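Local coordinates for putative uncharacterized protein (Trypanosoma congolense, PDB 4E40), which acts as the cell-surface receptor for haptoglobin-haemoglobin, this chain being its elongated helical-bundle part, and probably serves in nutrient uptake, at residues His96-Glu99 against His100-Glu103; Lys110-Asn113 against Glu114-Leu118; Glu217-Glu220 against Thr221-Lys225. One frame throughout, in Å; residues are numbered along the deposited sequence.

In the fold
All three contacts are local, each formed between successive turns of a single helix of an elongated bundle, two on helix 82-147 and one on helix 192-246. Contact 1 and contact 2 follow each other along helix 82-147, with centres about 22 Å apart; contact 3 comes last in the chain, its centre about 14 Å from each of the others. Contacts 2 and 3 touch: Lys111 reaches Glu218 in a salt bridge, while Val112 and Ile115 pack on Leu219. Contact 1 stays clear of both, its nearest atoms about 7 Å from contact 2 and about 6 Å from contact 3. Together they sample the apolar seam and polar flanks of the receptor's rod, with helix 28-73 as the shared third partner.

Contact 1 (His96-Glu99 against His100-Glu103); sequences HALE and HVKE
The first torsion of Leu98 (-178°) sets CG opposite its own backbone N, and the turn at the second torsion then carries CD1 along the helix until it lies 4.1 Å from CB of Val101, the two side chains crossing at a slant. On another flank, a first torsion of -53° turns the ring of His100 back toward the preceding turn, where CD2 comes to 3.4 Å from O of His96. From the same ring, ND1 donates to OE1 of Glu103 at 2.9 Å, a fairly straight bond made nearly in the ring plane. That proton arrives on the syn side of OE1, though the donor stands 28° out of the carboxylate plane, and this grip limits rotation of both groups. Glu103 reaches the position by folding its CG back against the helix, 3.3 Å from O of Glu99.

These turns belong to helix 82-147 of the receptor's helical bundle, and the sides of the helix are divided accordingly. Ala97 and Val101 are buried, Ala97 against Gln229 and Ala233 of helix 192-246, and Val101 between Gln229 and Ile56 of helix 28-73. Leu98 rests on Val64 and Lys102 on Leu57, both of helix 28-73. The His100-Glu103 pair is exposed, though His100 also touches Gln229. Lys102 lays its aliphatic part over the previous turn, CG 3.4 Å from O of Leu98. The same carbonyl oxygen accepts the N-H of Lys102 at 2.9 Å, one of the regular helical backbone bonds that join the two turns.

Contact 2 (Lys110-Asn113 against Glu114-Leu118); sequences KKVN and EIIEL. Unlike the reference sequence in segment 110-113: Val112 (reference Ala). Unlike the reference sequence in segment 114-118: Ile116 (reference Thr).
Val112 and Ile116 lie alongside one another one turn apart, CG1 of Val112 3.8 Å from CD1 of Ile116, on a stretch of helix 82-147 in the receptor's helical bundle. The tightly packed side is carried by Val112 and Ile115. Val112 fits between Leu219 of helix 192-246 and Arg50 of helix 28-73, while Ile115 settles on Asn43 and Thr46 of helix 28-73 and folds CG1 back to 3.3 Å from O of Lys111. Its side chain is also about 4 Å from that of Arg42, a heme-binding residue, although no heme is bound in this model.

The solvent side is looser and belongs to Asn113, Ile116 and Glu117, all exposed. Ile116 extends from the apolar patch towards this flank, where Asn113 turns OD1 to Arg50 in a weak hydrogen bond.

Lys111 and Glu114 form a polar edge facing helix 192-246. They run side by side in the same direction, the lysine chain bent at its second torsion (-59°), which brings CD to 3.5 Å from OE1 of Glu114. Their charged ends make a long salt bridge, 4.0 Å from NZ of Lys111 to OE1 of Glu114; that NZ has its stronger partner in Glu218. A water bridges the two: it accepts from NZ of Lys111 at 3.2 Å and donates to OE1 of Glu114 at 2.7 Å.

Contact 3 (Glu217-Glu220 against Thr221-Lys225); sequences EELE and TALEK
Thr221, Ala222, Leu223 and Glu224 each send their backbone N to the carbonyl oxygen four residues earlier, from N of Thr221 on O of Glu217 to N of Glu224 on O of Glu220, at 2.9 to 3.0 Å in regular alpha-helical sequence. On the buried face, Leu219 and Leu223 lie side by side and point the same way. CD2 of Leu219 meets CD1 of Leu223 at 3.7 Å, an i to i+4 apolar pair.

On the outer flank, Glu220 turns its CG away from its backbone N (-174°) and then bends at the second torsion (46°); the two torsions together bring the carboxylate beside that of Glu224. The two side chains cross at about a right angle, their carboxylate planes 50° apart, and OE1 of Glu220 comes to 3.3 Å from OE2 of Glu224. Two acceptors of like charge this close would probably raise the proton affinity of one of them. Glu224 presses CG within 3.4 Å of O of Glu220.

Glu218 faces a different way, its OE2 in a salt bridge with Arg215 and its other oxygen taken up as well. Across the bundle, Leu219 packs on Ser49 of helix 28-73, Ala222 touches Glu104 of helix 82-147, and Leu223 lies against Lys52, which binds heme in another structure of this protein, with Ser53 and Ile56 of helix 28-73.

Contact 1 (His96-Glu99 against His100-Glu103)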
ATOM      1  N   HIS A  96      14.625  28.933 -12.453  1.00 16.14           N
ATOM      2  CA  HIS A  96      13.213  28.604 -12.672  1.00 16.56           C
ATOM      3  C   HIS A  96      12.961  27.112 -12.685  1.00 15.28           C
ATOM      4  O   HIS A  96      11.973  26.637 -12.121  1.00 15.43           O
ATOM      5  CB  HIS A  96      12.716  29.228 -13.989  1.00 17.03           C
ATOM      6  CG  HIS A  96      12.827  30.711 -13.993  1.00 20.45           C
ATOM      7  ND1 HIS A  96      12.825  31.435 -15.134  1.00 22.60           N
ATOM      8  CD2 HIS A  96      12.920  31.602 -12.955  1.00 20.35           C
ATOM      9  CE1 HIS A  96      12.976  32.739 -14.827  1.00 24.55           C
ATOM     10  NE2 HIS A  96      13.001  32.841 -13.498  1.00 24.21           N
ATOM     11  N   ALA A  97      13.901  26.359 -13.247  1.00 15.17           N
ATOM     12  CA  ALA A  97      13.772  24.887 -13.317  1.00 14.41           C
ATOM     13  C   ALA A  97      13.879  24.285 -11.916  1.00 14.37           C
ATOM     14  O   ALA A  97      13.167  23.346 -11.554  1.00 14.72           O
ATOM     15  CB  ALA A  97      14.821  24.247 -14.251  1.00 15.98           C
ATOM     16  N   LEU A  98      14.780  24.874 -11.091  1.00 13.72           N
ATOM     17  CA  LEU A  98      14.854  24.415  -9.726  1.00 14.95           C
ATOM     18  C   LEU A  98      13.559  24.615  -8.944  1.00 14.35           C
ATOM     19  O   LEU A  98      13.251  23.786  -8.103  1.00 14.55           O
ATOM     20  CB  LEU A  98      16.070  25.145  -9.000  1.00 16.51           C
ATOM     21  CG  LEU A  98      16.241  24.652  -7.532  1.00 19.00           C
ATOM     22  CD1 LEU A  98      16.708  23.203  -7.432  1.00 20.81           C
ATOM     23  CD2 LEU A  98      17.277  25.570  -6.862  1.00 21.56           C
ATOM     24  N   GLU A  99      12.795  25.696  -9.183  1.00 13.99           N
ATOM     25  CA  GLU A  99      11.483  25.775  -8.517  1.00 14.63           C
ATOM     26  C   GLU A  99      10.603  24.565  -8.832  1.00 14.80           C
ATOM     27  O   GLU A  99       9.928  24.057  -7.958  1.00 15.68           O
ATOM     28  CB  GLU A  99      10.757  27.051  -8.975  1.00 15.11           C
ATOM     29  CG  GLU A  99      11.438  28.365  -8.546  1.00 16.18           C
ATOM     30  CD  GLU A  99      10.695  29.566  -9.160  1.00 16.59           C
ATOM     31  OE1 GLU A  99       9.533  29.730  -8.840  1.00 20.59           O
ATOM     32  OE2 GLU A  99      11.309  30.253  -9.989  1.00 22.10           O
ATOM     33  N   HIS A 100      10.740  24.052 -10.074  1.00 15.58           N
ATOM     34  CA  HIS A 100       9.956  22.850 -10.387  1.00 14.48           C
ATOM     35  C   HIS A 100      10.545  21.571  -9.821  1.00 14.43           C
ATOM     36  O   HIS A 100       9.804  20.712  -9.409  1.00 16.34           O
ATOM     37  CB  HIS A 100       9.751  22.706 -11.910  1.00 14.90           C
ATOM     38  CG  HIS A 100       9.196  23.917 -12.542  1.00 16.10           C
ATOM     39  ND1 HIS A 100       7.965  24.463 -12.167  1.00 19.32           N
ATOM     40  CD2 HIS A 100       9.664  24.666 -13.595  1.00 17.04           C
ATOM     41  CE1 HIS A 100       7.726  25.534 -12.938  1.00 18.01           C
ATOM     42  NE2 HIS A 100       8.752  25.665 -13.832  1.00 18.93           N
ATOM     43  N   VAL A 101      11.872  21.472  -9.786  1.00 16.10           N
ATOM     44  CA  VAL A 101      12.511  20.370  -9.064  1.00 15.42           C
ATOM     45  C   VAL A 101      11.950  20.282  -7.646  1.00 16.00           C
ATOM     46  O   VAL A 101      11.538  19.211  -7.173  1.00 15.93           O
ATOM     47  CB  VAL A 101      14.047  20.522  -8.986  1.00 15.77           C
ATOM     48  CG1 VAL A 101      14.656  19.370  -8.092  1.00 16.49           C
ATOM     49  CG2 VAL A 101      14.656  20.388 -10.397  1.00 17.83           C
ATOM     50  N   LYS A 102      11.906  21.427  -6.968  1.00 15.89           N
ATOM     51  CA  LYS A 102      11.448  21.449  -5.579  1.00 16.04           C
ATOM     52  C   LYS A 102       9.975  21.051  -5.476  1.00 17.07           C
ATOM     53  O   LYS A 102       9.595  20.304  -4.585  1.00 16.60           O
ATOM     54  CB  LYS A 102      11.642  22.852  -5.002  1.00 16.69           C
ATOM     55  CG  LYS A 102      13.105  23.166  -4.744  1.00 18.32           C
ATOM     56  CD  LYS A 102      13.313  24.642  -4.422  1.00 22.96           C
ATOM     57  CE  LYS A 102      12.422  25.102  -3.298  1.00 24.49           C
ATOM     58  NZ  LYS A 102      13.039  26.296  -2.654  1.00 38.22           N
ATOM     59  N   GLU A 103       9.135  21.539  -6.414  1.00 16.45           N
ATOM     60  CA  GLU A 103       7.720  21.123  -6.440  1.00 16.99           C
ATOM     61  C   GLU A 103       7.564  19.627  -6.601  1.00 17.13           C
ATOM     62  O   GLU A 103       6.815  18.960  -5.844  1.00 17.44           O
ATOM     63  CB  GLU A 103       7.035  21.835  -7.624  1.00 17.59           C
ATOM     64  CG  GLU A 103       6.781  23.310  -7.395  1.00 17.00           C
ATOM     65  CD  GLU A 103       6.561  24.142  -8.666  1.00 18.08           C
ATOM     66  OE1 GLU A 103       6.688  23.548  -9.771  1.00 20.46           O
ATOM     67  OE2 GLU A 103       6.352  25.339  -8.577  1.00 20.33           O
TER

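Contact 2 (Lys110-Asn113 against Glu114-Leu118)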
ATOM      1  N   LYS A 110       5.515  13.727  -0.162  1.00 18.99           N
ATOM      2  CA  LYS A 110       4.122  13.539   0.253  1.00 20.35           C
ATOM      3  C   LYS A 110       3.723  12.088   0.020  1.00 19.76           C
ATOM      4  O   LYS A 110       3.075  11.479   0.898  1.00 22.68           O
ATOM      5  CB  LYS A 110       3.154  14.476  -0.486  1.00 22.91           C
ATOM      6  CG  LYS A 110       3.296  15.951  -0.085  1.00 31.68           C
ATOM      7  CD  LYS A 110       2.423  16.909  -0.915  1.00 37.76           C
ATOM      8  CE  LYS A 110       2.688  18.393  -0.568  1.00 40.41           C
ATOM      9  NZ  LYS A 110       2.850  18.631   0.887  1.00 48.74           N
ATOM     10  N   LYS A 111       4.137  11.547  -1.127  1.00 18.93           N
ATOM     11  CA  LYS A 111       3.747  10.152  -1.455  1.00 18.37           C
ATOM     12  C   LYS A 111       4.448   9.174  -0.573  1.00 17.90           C
ATOM     13  O   LYS A 111       3.851   8.105  -0.226  1.00 18.90           O
ATOM     14  CB  LYS A 111       4.021   9.799  -2.949  1.00 18.47           C
ATOM     15  CG  LYS A 111       3.288  10.702  -3.898  1.00 19.87           C
ATOM     16  CD  LYS A 111       1.782  10.742  -3.797  1.00 22.89           C
ATOM     17  CE  LYS A 111       1.319  12.021  -4.470  1.00 28.38           C
ATOM     18  NZ  LYS A 111      -0.117  11.951  -4.801  1.00 34.36           N
ATOM     19  N   VAL A 112       5.713   9.420  -0.277  1.00 19.25           N
ATOM     20  CA  VAL A 112       6.438   8.558   0.646  1.00 19.34           C
ATOM     21  C   VAL A 112       5.678   8.533   1.989  1.00 19.10           C
ATOM     22  O   VAL A 112       5.456   7.469   2.561  1.00 19.64           O
ATOM     23  CB  VAL A 112       7.834   9.058   0.914  1.00 20.20           C
ATOM     24  CG1 VAL A 112       8.481   8.446   2.169  1.00 21.58           C
ATOM     25  CG2 VAL A 112       8.724   8.821  -0.351  1.00 20.23           C
ATOM     26  N   ASN A 113       5.319   9.707   2.489  1.00 18.91           N
ATOM     27  CA  ASN A 113       4.584   9.750   3.785  1.00 18.20           C
ATOM     28  C   ASN A 113       3.241   9.082   3.704  1.00 20.29           C
ATOM     29  O   ASN A 113       2.847   8.356   4.680  1.00 21.71           O
ATOM     30  CB  ASN A 113       4.493  11.212   4.273  1.00 20.21           C
ATOM     31  CG  ASN A 113       5.835  11.725   4.803  1.00 22.08           C
ATOM     32  OD1 ASN A 113       6.656  10.950   5.276  1.00 27.67           O
ATOM     33  ND2 ASN A 113       6.061  13.001   4.715  1.00 22.21           N
ATOM     34  N   GLU A 114       2.544   9.213   2.568  1.00 19.16           N
ATOM     35  CA  GLU A 114       1.258   8.551   2.393  1.00 21.04           C
ATOM     36  C   GLU A 114       1.449   7.041   2.414  1.00 19.92           C
ATOM     37  O   GLU A 114       0.635   6.328   3.049  1.00 20.76           O
ATOM     38  CB  GLU A 114       0.555   8.975   1.110  1.00 21.41           C
ATOM     39  CG  GLU A 114       0.065  10.427   1.321  1.00 26.46           C
ATOM     40  CD  GLU A 114      -0.520  11.120   0.084  1.00 34.76           C
ATOM     41  OE1 GLU A 114      -0.344  10.635  -1.037  1.00 38.54           O
ATOM     42  OE2 GLU A 114      -1.105  12.229   0.249  1.00 40.03           O
ATOM     43  N   ILE A 115       2.485   6.542   1.743  1.00 18.22           N
ATOM     44  CA  ILE A 115       2.716   5.080   1.735  1.00 18.70           C
ATOM     45  C   ILE A 115       3.028   4.558   3.142  1.00 19.54           C
ATOM     46  O   ILE A 115       2.571   3.448   3.525  1.00 18.58           O
ATOM     47  CB  ILE A 115       3.857   4.733   0.754  1.00 19.23           C
ATOM     48  CG1 ILE A 115       3.301   4.919  -0.677  1.00 19.46           C
ATOM     49  CG2 ILE A 115       4.390   3.312   0.967  1.00 20.18           C
ATOM     50  CD1 ILE A 115       4.410   4.949  -1.747  1.00 21.51           C
ATOM     51  N   ILE A 116       3.820   5.318   3.883  1.00 18.75           N
ATOM     52  CA  ILE A 116       4.194   4.894   5.251  1.00 19.50           C
ATOM     53  C   ILE A 116       2.912   4.797   6.069  1.00 19.20           C
ATOM     54  O   ILE A 116       2.701   3.773   6.781  1.00 19.06           O
ATOM     55  CB  ILE A 116       5.206   5.881   5.890  1.00 18.44           C
ATOM     56  CG1 ILE A 116       6.593   5.710   5.222  1.00 21.19           C
ATOM     57  CG2 ILE A 116       5.247   5.698   7.428  1.00 19.46           C
ATOM     58  CD1 ILE A 116       7.588   6.853   5.552  1.00 24.96           C
ATOM     59  N   GLU A 117       2.060   5.836   6.013  1.00 19.37           N
ATOM     60  CA  GLU A 117       0.804   5.819   6.814  1.00 20.18           C
ATOM     61  C   GLU A 117      -0.137   4.671   6.403  1.00 20.14           C
ATOM     62  O   GLU A 117      -0.687   3.922   7.264  1.00 19.60           O
ATOM     63  CB  GLU A 117       0.078   7.187   6.656  1.00 23.71           C
ATOM     64  CG  GLU A 117      -1.322   7.222   7.322  1.00 30.30           C
ATOM     65  CD  GLU A 117      -2.246   8.310   6.707  1.00 39.63           C
ATOM     66  OE1 GLU A 117      -1.910   8.945   5.659  1.00 41.78           O
ATOM     67  OE2 GLU A 117      -3.344   8.532   7.264  1.00 42.95           O
ATOM     68  N   LEU A 118      -0.277   4.465   5.092  1.00 17.84           N
ATOM     69  CA  LEU A 118      -1.222   3.442   4.560  1.00 19.28           C
ATOM     70  C   LEU A 118      -0.730   2.077   4.900  1.00 17.63           C
ATOM     71  O   LEU A 118      -1.547   1.190   5.232  1.00 18.38           O
ATOM     72  CB  LEU A 118      -1.276   3.567   3.024  1.00 19.96           C
ATOM     73  CG  LEU A 118      -2.095   4.803   2.598  1.00 23.55           C
ATOM     74  CD1 LEU A 118      -1.783   5.004   1.130  1.00 23.05           C
ATOM     75  CD2 LEU A 118      -3.569   4.482   2.764  1.00 26.03           C
TER
HETATM   76  O   HOH W   1      -2.402  11.130  -2.668  1.00 49.95           O

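Contact 3 (Glu217-Glu220 against Thr221-Lys225)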
ATOM      1  N   GLU A 217       2.793   4.793  -7.827  1.00 23.73           N
ATOM      2  CA  GLU A 217       2.861   5.170  -9.278  1.00 25.96           C
ATOM      3  C   GLU A 217       3.012   6.693  -9.329  1.00 25.51           C
ATOM      4  O   GLU A 217       3.830   7.215 -10.139  1.00 25.84           O
ATOM      5  CB  GLU A 217       1.585   4.729 -10.050  1.00 28.79           C
ATOM      6  CG  GLU A 217       1.512   3.214 -10.277  1.00 34.93           C
ATOM      7  CD  GLU A 217       0.271   2.787 -11.093  1.00 45.85           C
ATOM      8  OE1 GLU A 217      -0.821   3.388 -10.909  1.00 49.30           O
ATOM      9  OE2 GLU A 217       0.364   1.811 -11.895  1.00 48.53           O
ATOM     10  N   GLU A 218       2.239   7.389  -8.507  1.00 25.20           N
ATOM     11  CA  GLU A 218       2.339   8.875  -8.432  1.00 25.52           C
ATOM     12  C   GLU A 218       3.716   9.351  -7.993  1.00 24.83           C
ATOM     13  O   GLU A 218       4.278  10.356  -8.531  1.00 21.92           O
ATOM     14  CB  GLU A 218       1.234   9.455  -7.553  1.00 27.13           C
ATOM     15  CG  GLU A 218      -0.187   9.263  -8.094  1.00 28.50           C
ATOM     16  CD  GLU A 218      -1.260   9.242  -7.023  1.00 31.73           C
ATOM     17  OE1 GLU A 218      -0.933   9.448  -5.826  1.00 27.47           O
ATOM     18  OE2 GLU A 218      -2.434   8.970  -7.367  1.00 32.15           O
ATOM     19  N   LEU A 219       4.313   8.641  -7.045  1.00 22.73           N
ATOM     20  CA  LEU A 219       5.689   8.917  -6.620  1.00 22.23           C
ATOM     21  C   LEU A 219       6.684   8.824  -7.777  1.00 23.65           C
ATOM     22  O   LEU A 219       7.536   9.719  -7.998  1.00 22.48           O
ATOM     23  CB  LEU A 219       6.069   7.970  -5.465  1.00 21.92           C
ATOM     24  CG  LEU A 219       7.362   8.274  -4.710  1.00 23.34           C
ATOM     25  CD1 LEU A 219       7.254   7.448  -3.431  1.00 22.60           C
ATOM     26  CD2 LEU A 219       8.658   7.955  -5.457  1.00 23.96           C
ATOM     27  N   GLU A 220       6.537   7.742  -8.532  1.00 23.07           N
ATOM     28  CA  GLU A 220       7.416   7.508  -9.648  1.00 25.29           C
ATOM     29  C   GLU A 220       7.222   8.555 -10.711  1.00 23.15           C
ATOM     30  O   GLU A 220       8.256   8.983 -11.292  1.00 26.57           O
ATOM     31  CB  GLU A 220       7.155   6.098 -10.236  1.00 27.90           C
ATOM     32  CG  GLU A 220       8.143   5.733 -11.334  1.00 36.15           C
ATOM     33  CD  GLU A 220       9.611   6.009 -11.061  1.00 42.14           C
ATOM     34  OE1 GLU A 220      10.243   6.587 -11.988  1.00 49.61           O
ATOM     35  OE2 GLU A 220      10.166   5.653  -9.980  1.00 42.30           O
ATOM     36  N   THR A 221       6.001   9.007 -10.942  1.00 23.84           N
ATOM     37  CA  THR A 221       5.749  10.061 -11.959  1.00 24.99           C
ATOM     38  C   THR A 221       6.439  11.377 -11.536  1.00 26.84           C
ATOM     39  O   THR A 221       7.091  12.062 -12.334  1.00 26.15           O
ATOM     40  CB  THR A 221       4.273  10.262 -12.172  1.00 29.55           C
ATOM     41  OG1 THR A 221       3.778   9.072 -12.798  1.00 31.16           O
ATOM     42  CG2 THR A 221       3.982  11.477 -13.049  1.00 30.26           C
ATOM     43  N   ALA A 222       6.333  11.683 -10.257  1.00 22.98           N
ATOM     44  CA  ALA A 222       7.052  12.916  -9.774  1.00 21.96           C
ATOM     45  C   ALA A 222       8.556  12.816  -9.791  1.00 23.67           C
ATOM     46  O   ALA A 222       9.238  13.833 -10.043  1.00 23.99           O
ATOM     47  CB  ALA A 222       6.522  13.260  -8.358  1.00 21.65           C
ATOM     48  N   LEU A 223       9.149  11.675  -9.493  1.00 20.97           N
ATOM     49  CA  LEU A 223      10.565  11.537  -9.577  1.00 23.86           C
ATOM     50  C   LEU A 223      10.942  11.766 -11.043  1.00 24.52           C
ATOM     51  O   LEU A 223      11.946  12.420 -11.257  1.00 24.50           O
ATOM     52  CB  LEU A 223      11.114  10.159  -9.164  1.00 24.35           C
ATOM     53  CG  LEU A 223      11.504   9.924  -7.713  1.00 31.30           C
ATOM     54  CD1 LEU A 223      11.741   8.458  -7.390  1.00 32.85           C
ATOM     55  CD2 LEU A 223      12.672  10.775  -7.252  1.00 29.92           C
ATOM     56  N   GLU A 224      10.169  11.204 -11.994  1.00 24.71           N
ATOM     57  CA  GLU A 224      10.480  11.402 -13.457  1.00 24.68           C
ATOM     58  C   GLU A 224      10.496  12.915 -13.777  1.00 24.35           C
ATOM     59  O   GLU A 224      11.430  13.379 -14.474  1.00 23.02           O
ATOM     60  CB  GLU A 224       9.478  10.662 -14.401  1.00 28.73           C
ATOM     61  CG  GLU A 224       9.585   9.121 -14.377  1.00 34.55           C
ATOM     62  CD  GLU A 224       8.260   8.392 -14.715  1.00 39.75           C
ATOM     63  OE1 GLU A 224       7.286   9.036 -15.214  1.00 40.67           O
ATOM     64  OE2 GLU A 224       8.165   7.163 -14.431  1.00 38.25           O
ATOM     65  N   LYS A 225       9.484  13.641 -13.333  1.00 21.44           N
ATOM     66  CA  LYS A 225       9.371  15.078 -13.629  1.00 20.64           C
ATOM     67  C   LYS A 225      10.561  15.785 -12.952  1.00 18.85           C
ATOM     68  O   LYS A 225      11.157  16.703 -13.538  1.00 16.49           O
ATOM     69  CB  LYS A 225       8.019  15.646 -13.220  1.00 22.26           C
ATOM     70  CG  LYS A 225       6.799  15.016 -13.984  1.00 27.10           C
ATOM     71  CD  LYS A 225       5.502  15.778 -13.612  1.00 28.57           C
ATOM     72  CE  LYS A 225       4.219  15.175 -14.174  1.00 36.45           C
ATOM     73  NZ  LYS A 225       3.969  15.711 -15.543  1.00 40.34           N
TER